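Local atomic coordinates of malonyl CoA-acyl carrier protein transacylase (Bartonella henselae, PDB entry 3QAT), a protein that probably transfers the malonyl group from malonyl-CoA to the acyl carrier protein, supplying malonyl-ACP for fatty acid biosynthesis. Residues F29-V35 with R78-L83. Numbering follows the deposited sequence.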
loop_
_atom_site.group_PDB
_atom_site.type_symbol
_atom_site.label_atom_id
_atom_site.label_comp_id
_atom_site.label_asym_id
_atom_site.label_seq_id
_atom_site.Cartn_x
_atom_site.Cartn_y
_atom_site.Cartn_z
ATOM N N PHE A 29 23.233 -3.749 7.824
ATOM C CA PHE A 29 23.041 -5.095 7.301
ATOM C C PHE A 29 23.282 -5.161 5.808
ATOM O O PHE A 29 22.653 -4.413 5.016
ATOM C CB PHE A 29 21.601 -5.586 7.574
ATOM C CG PHE A 29 21.219 -5.608 9.021
ATOM C CD1 PHE A 29 21.561 -6.700 9.816
ATOM C CD2 PHE A 29 20.504 -4.546 9.589
ATOM C CE1 PHE A 29 21.198 -6.744 11.177
ATOM C CE2 PHE A 29 20.140 -4.578 10.959
ATOM C CZ PHE A 29 20.490 -5.675 11.740
ATOM N N VAL A 30 24.173 -6.067 5.402
ATOM C CA VAL A 30 24.363 -6.309 3.968
ATOM C C VAL A 30 23.055 -6.797 3.305
ATOM O O VAL A 30 22.822 -6.499 2.136
ATOM C CB VAL A 30 25.586 -7.262 3.694
ATOM C CG1 VAL A 30 25.239 -8.732 4.021
ATOM C CG2 VAL A 30 26.097 -7.109 2.243
ATOM N N ALA A 31 22.203 -7.504 4.052
ATOM C CA ALA A 31 20.964 -8.013 3.479
ATOM C C ALA A 31 20.108 -6.827 3.042
ATOM O O ALA A 31 19.434 -6.899 2.020
ATOM C CB ALA A 31 20.197 -8.874 4.484
ATOM N N ALA A 32 20.130 -5.748 3.824
ATOM C CA ALA A 32 19.331 -4.560 3.447
ATOM C C ALA A 32 19.984 -3.812 2.297
ATOM O O ALA A 32 19.306 -3.422 1.330
ATOM C CB ALA A 32 19.145 -3.634 4.674
ATOM N N ARG A 33 21.307 -3.644 2.388
ATOM C CA ARG A 33 22.072 -2.938 1.347
ATOM C C ARG A 33 21.847 -3.576 -0.030
ATOM O O ARG A 33 21.614 -2.867 -1.035
ATOM C CB ARG A 33 23.571 -2.942 1.712
ATOM C CG ARG A 33 24.485 -2.128 0.803
ATOM C CD ARG A 33 25.958 -2.194 1.345
ATOM N NE ARG A 33 25.914 -2.118 2.812
ATOM C CZ ARG A 33 26.527 -2.939 3.676
ATOM N NH1 ARG A 33 27.363 -3.909 3.268
ATOM N NH2 ARG A 33 26.334 -2.749 4.978
ATOM N N MET A 34 21.862 -4.907 -0.076
ATOM C CA MET A 34 21.703 -5.607 -1.359
ATOM C C MET A 34 20.320 -5.441 -1.974
ATOM O O MET A 34 20.201 -5.438 -3.178
ATOM C CB MET A 34 22.042 -7.094 -1.204
ATOM C CG MET A 34 23.512 -7.309 -0.981
ATOM S SD MET A 34 24.006 -9.048 -0.851
ATOM C CE MET A 34 22.971 -9.642 0.476
ATOM N N VAL A 35 19.285 -5.310 -1.154
ATOM C CA VAL A 35 17.942 -5.040 -1.715
ATOM C C VAL A 35 17.943 -3.721 -2.492
ATOM O O VAL A 35 17.487 -3.682 -3.650
ATOM C CB VAL A 35 16.861 -5.034 -0.603
ATOM C CG1 VAL A 35 15.535 -4.400 -1.102
ATOM C CG2 VAL A 35 16.640 -6.453 -0.103
ATOM N N ARG A 78 14.361 -9.123 4.305
ATOM C CA ARG A 78 15.595 -9.883 4.097
ATOM C C ARG A 78 16.461 -9.926 5.338
ATOM O O ARG A 78 17.075 -10.968 5.623
ATOM C CB ARG A 78 16.401 -9.347 2.917
ATOM C CG ARG A 78 15.680 -9.521 1.623
ATOM C CD ARG A 78 15.931 -10.887 1.053
ATOM N NE ARG A 78 15.312 -11.004 -0.269
ATOM C CZ ARG A 78 15.895 -10.619 -1.414
ATOM N NH1 ARG A 78 17.091 -10.046 -1.425
ATOM N NH2 ARG A 78 15.261 -10.791 -2.548
ATOM N N VAL A 79 16.529 -8.811 6.067
ATOM C CA VAL A 79 17.234 -8.817 7.365
ATOM C C VAL A 79 16.592 -9.814 8.342
ATOM O O VAL A 79 17.297 -10.625 8.952
ATOM C CB VAL A 79 17.329 -7.393 7.991
ATOM C CG1 VAL A 79 17.912 -7.453 9.429
ATOM C CG2 VAL A 79 18.174 -6.480 7.124
ATOM N N MET A 80 15.258 -9.787 8.469
ATOM C CA MET A 80 14.557 -10.744 9.325
ATOM C C MET A 80 14.848 -12.193 8.928
ATOM O O MET A 80 15.111 -13.053 9.790
ATOM C CB MET A 80 13.041 -10.503 9.312
ATOM C CG MET A 80 12.650 -9.159 9.920
ATOM S SD MET A 80 10.845 -8.932 9.932
ATOM C CE MET A 80 10.323 -9.892 11.350
ATOM N N GLU A 81 14.797 -12.479 7.629
ATOM C CA GLU A 81 15.115 -13.818 7.146
ATOM C C GLU A 81 16.547 -14.239 7.469
ATOM O O GLU A 81 16.764 -15.390 7.874
ATOM C CB GLU A 81 14.801 -13.953 5.660
ATOM C CG GLU A 81 13.300 -13.853 5.403
ATOM C CD GLU A 81 12.976 -13.853 3.931
ATOM O OE1 GLU A 81 13.790 -13.348 3.117
ATOM O OE2 GLU A 81 11.876 -14.344 3.600
ATOM N N GLN A 82 17.523 -13.334 7.343
ATOM C CA GLN A 82 18.911 -13.710 7.690
ATOM C C GLN A 82 19.023 -14.057 9.175
ATOM O O GLN A 82 19.809 -14.938 9.574
ATOM C CB GLN A 82 19.925 -12.610 7.330
ATOM C CG GLN A 82 21.353 -13.059 7.634
ATOM C CD GLN A 82 22.446 -12.322 6.866
ATOM O OE1 GLN A 82 22.183 -11.514 5.970
ATOM N NE2 GLN A 82 23.702 -12.618 7.222
ATOM N N LEU A 83 18.220 -13.367 9.978
ATOM C CA LEU A 83 18.181 -13.583 11.428
ATOM C C LEU A 83 17.270 -14.737 11.865
ATOM O O LEU A 83 17.042 -14.924 13.067
ATOM C CB LEU A 83 17.839 -12.278 12.160
ATOM C CG LEU A 83 18.896 -11.181 11.983
ATOM C CD1 LEU A 83 18.428 -9.852 12.594
ATOM C CD2 LEU A 83 20.278 -11.585 12.521
HETATM O O HOH W 1 19.133 -9.321 0.728
HETATM O O HOH W 2 22.640 -8.771 6.644
HETATM O O HOH W 3 18.742 -8.217 -3.401
#
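This is an apolar helix-helix contact near the edge of the molecule, with water bridges along one side. The start of helix 30-43 meets the C-terminal end of helix 62-82. The two short axes run roughly antiparallel, at 146°, and approach to 8.7 Å. A31, with its small side chain, faces V79; their CA atoms are 5.4 Å apart, the closest such pair. V79 CG1 sits over the face of the F29 ring, 3.6 Å from the centroid, in a CH-pi contact. V79 CG2 reaches F29 CB at 3.6 Å and A32 CB at 3.9 Å. In this acyl transferase domain, the pair lies in the peripheral helical part of the alpha/beta fold; helix 306-316 also covers F29, V79 and L83. V35 CG2 packs on R78 CG at 3.6 Å. No direct hydrogen bond joins the segments. Water 1 instead links A31 O (2.8 Å) to R78 NH1 (3.1 Å). Water 2 joins A31 N to Q82 OE1, at 2.9 Å from each, giving a first-turn backbone NH an acceptor.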